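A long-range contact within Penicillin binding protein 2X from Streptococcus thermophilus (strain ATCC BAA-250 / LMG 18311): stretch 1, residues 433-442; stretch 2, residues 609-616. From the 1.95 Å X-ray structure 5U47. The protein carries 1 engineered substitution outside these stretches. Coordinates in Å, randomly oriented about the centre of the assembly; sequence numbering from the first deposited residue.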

# COMPACT_ATOMS: atom_id res chain seq x y z
N LEU A 433 -13.77 -1.60 6.65
CA LEU A 433 -12.65 -0.79 7.10
C LEU A 433 -11.79 -0.37 5.93
O LEU A 433 -11.70 -1.08 4.91
N GLU A 434 -11.16 0.79 6.08
CA GLU A 434 -10.21 1.28 5.08
C GLU A 434 -8.87 0.55 5.30
O GLU A 434 -8.34 0.57 6.42
N PRO A 435 -8.31 -0.08 4.26
CA PRO A 435 -7.00 -0.68 4.42
C PRO A 435 -5.99 0.43 4.74
O PRO A 435 -6.12 1.53 4.19
N GLN A 436 -5.05 0.14 5.64
CA GLN A 436 -4.03 1.10 6.09
C GLN A 436 -2.65 0.50 6.02
O GLN A 436 -2.46 -0.70 6.33
N PHE A 437 -1.69 1.35 5.66
CA PHE A 437 -0.28 0.98 5.60
C PHE A 437 0.60 1.92 6.43
O PHE A 437 1.81 1.67 6.54
N ILE A 438 0.02 2.99 7.00
CA ILE A 438 0.77 3.91 7.88
C ILE A 438 0.30 3.76 9.31
O ILE A 438 -0.90 3.92 9.60
N LYS A 439 1.23 3.48 10.20
CA LYS A 439 0.94 3.31 11.62
C LYS A 439 1.17 4.62 12.36
O LYS A 439 0.41 4.98 13.25
N GLN A 440 2.26 5.29 12.04
CA GLN A 440 2.61 6.53 12.73
C GLN A 440 3.50 7.39 11.87
O GLN A 440 4.35 6.87 11.16
N VAL A 441 3.30 8.70 11.96
CA VAL A 441 4.13 9.71 11.30
C VAL A 441 4.76 10.46 12.48
O VAL A 441 4.05 10.97 13.35
N ALA A 442 6.10 10.51 12.51
CA ALA A 442 6.81 11.09 13.64
C ALA A 442 7.73 12.22 13.27
O ALA A 442 8.48 12.14 12.28
N LEU A 609 -5.02 13.57 2.79
CA LEU A 609 -5.52 13.59 4.16
C LEU A 609 -5.22 12.28 4.91
O LEU A 609 -4.85 12.31 6.09
N ARG A 610 -5.40 11.14 4.23
CA ARG A 610 -5.07 9.84 4.86
C ARG A 610 -3.58 9.65 5.12
O ARG A 610 -3.20 8.99 6.09
N GLN A 611 -2.73 10.24 4.28
CA GLN A 611 -1.28 10.21 4.55
C GLN A 611 -0.96 10.90 5.87
O GLN A 611 0.04 10.57 6.53
N ASN A 612 -1.82 11.86 6.23
CA ASN A 612 -1.68 12.62 7.45
C ASN A 612 -2.59 12.11 8.56
O ASN A 612 -2.80 12.78 9.57
N LEU A 613 -3.10 10.90 8.37
CA LEU A 613 -3.91 10.19 9.34
C LEU A 613 -5.30 10.77 9.64
O LEU A 613 -5.91 10.46 10.66
N VAL A 614 -5.81 11.57 8.73
CA VAL A 614 -7.16 12.08 8.83
C VAL A 614 -8.05 11.03 8.16
O VAL A 614 -7.56 10.24 7.33
N HIS A 615 -9.32 10.95 8.57
CA HIS A 615 -10.28 9.97 8.01
C HIS A 615 -11.37 10.73 7.26
O HIS A 615 -12.42 11.05 7.83
N PRO A 616 -11.11 11.06 5.98
CA PRO A 616 -12.08 11.82 5.22
C PRO A 616 -13.21 10.97 4.68
O PRO A 616 -13.04 9.77 4.45

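Contacts between distant segments often rest on a few side chains whose rotamers carry them across a gap the backbones leave open. Here no hydrogen bond joins the two stretches, and the work falls to apolar packing and one salt bridge. The inward residues do not alternate: Ile-438 and Val-441 direct CA-to-CB toward the other stretch, whereas Lys-439, whose phi/psi of -95/-43 departs from the extended strand, and Gln-440 both point away. Ile-438, in the mt rotamer, extends CD1 to 3.7 Å from the carbonyl O of Gln-611, while its CG2 lies 3.9 Å from CD2 of Leu-613. Val-441, with chi1 t, brings CG2 to 3.8 Å from Gln-611 O. That oxygen, approached by two methyl groups, is buried without a polar partner. Leu-613 starts sideways from a backbone of positive phi, yet its mt conformation carries the branched end to the strand, where more of its surface is covered by the other stretch than for any other residue of the contact.

At the other end, Glu-434 (chi1 t, chi2 p) and Arg-610 (chi1 m, chi2 and chi3 t) both point toward the opposing stretch. Glu-434 OE2 sits 3.2 Å from Arg-610 NE, but over a guanidinium face, so the salt bridge is purely electrostatic; the guanidinium nitrogens find hydrogen bonds elsewhere in the structure. In a separate contact, Gln-436 (chi1 m, chi2 t) brings NE2 to 3.9 Å from His-615 NE2, without a hydrogen bond.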

# COMPACT_ATOMS: atom_id res chain seq x y z
CB LEU A 433 -11.77 -1.60 8.06
CG LEU A 433 -12.43 -2.21 9.30
CD1 LEU A 433 -11.45 -3.04 10.12
CD2 LEU A 433 -13.04 -1.13 10.16
CB GLU A 434 -10.02 2.78 5.26
CG GLU A 434 -9.06 3.45 4.29
CD GLU A 434 -9.61 3.64 2.88
OE1 GLU A 434 -10.63 3.03 2.48
OE2 GLU A 434 -8.98 4.43 2.15
CB PRO A 435 -6.72 -1.32 3.05
CG PRO A 435 -8.08 -1.57 2.49
CD PRO A 435 -8.86 -0.37 2.92
CB GLN A 436 -4.28 1.50 7.55
CG GLN A 436 -5.52 2.34 7.77
CD GLN A 436 -5.76 2.67 9.23
OE1 GLN A 436 -5.25 2.01 10.15
NE2 GLN A 436 -6.57 3.70 9.47
CB PHE A 437 0.23 0.85 4.14
CG PHE A 437 0.15 2.13 3.34
CD1 PHE A 437 1.15 3.08 3.42
CD2 PHE A 437 -0.94 2.38 2.51
CE1 PHE A 437 1.06 4.26 2.70
CE2 PHE A 437 -1.04 3.56 1.79
CZ PHE A 437 -0.03 4.50 1.88
CB ILE A 438 0.57 5.40 7.52
CG1 ILE A 438 0.93 5.65 6.07
CG2 ILE A 438 1.40 6.30 8.45
CD1 ILE A 438 0.50 7.00 5.55
CB LYS A 439 1.88 2.26 12.23
CG LYS A 439 1.67 1.93 13.71
CD LYS A 439 0.42 1.08 13.93
CE LYS A 439 -0.88 1.88 14.00
NZ LYS A 439 -2.07 1.11 13.47
CB GLN A 440 3.33 6.20 14.06
CG GLN A 440 3.72 7.39 14.90
CD GLN A 440 4.44 6.98 16.18
OE1 GLN A 440 5.65 6.92 16.19
NE2 GLN A 440 3.69 6.67 17.26
CB VAL A 441 3.28 10.68 10.47
CG1 VAL A 441 4.15 11.75 9.82
CG2 VAL A 441 2.46 9.92 9.44
CB ALA A 442 7.61 10.00 14.36
CB LEU A 609 -7.02 13.87 4.18
CG LEU A 609 -7.41 15.30 3.82
CD1 LEU A 609 -8.91 15.41 3.60
CD2 LEU A 609 -6.93 16.27 4.90
CB ARG A 610 -5.60 8.65 4.04
CG ARG A 610 -7.11 8.56 4.08
CD ARG A 610 -7.60 7.18 3.71
NE ARG A 610 -9.03 7.14 3.91
CZ ARG A 610 -9.95 7.45 3.01
NH1 ARG A 610 -9.63 7.83 1.78
NH2 ARG A 610 -11.23 7.38 3.36
CB GLN A 611 -0.53 10.89 3.42
CG GLN A 611 -0.66 10.13 2.10
CD GLN A 611 -0.12 10.89 0.92
OE1 GLN A 611 0.26 12.06 1.03
NE2 GLN A 611 -0.10 10.24 -0.24
CB ASN A 612 -1.90 14.12 7.15
CG ASN A 612 -0.78 14.69 6.29
OD1 ASN A 612 0.28 15.08 6.81
ND2 ASN A 612 -0.98 14.68 4.96
CB LEU A 613 -3.10 9.89 10.61
CG LEU A 613 -1.76 9.18 10.34
CD1 LEU A 613 -1.18 8.71 11.65
CD2 LEU A 613 -1.93 7.98 9.41
CB VAL A 614 -7.26 13.44 8.14
CG1 VAL A 614 -8.69 13.97 8.14
CG2 VAL A 614 -6.33 14.42 8.85
CB HIS A 615 -10.92 9.10 9.11
CG HIS A 615 -9.97 8.18 9.81
ND1 HIS A 615 -10.34 7.45 10.92
CD2 HIS A 615 -8.65 7.93 9.61
CE1 HIS A 615 -9.30 6.73 11.32
NE2 HIS A 615 -8.27 7.01 10.55
CB PRO A 616 -11.24 12.34 4.06
CG PRO A 616 -10.25 11.27 3.81
CD PRO A 616 -9.94 10.69 5.17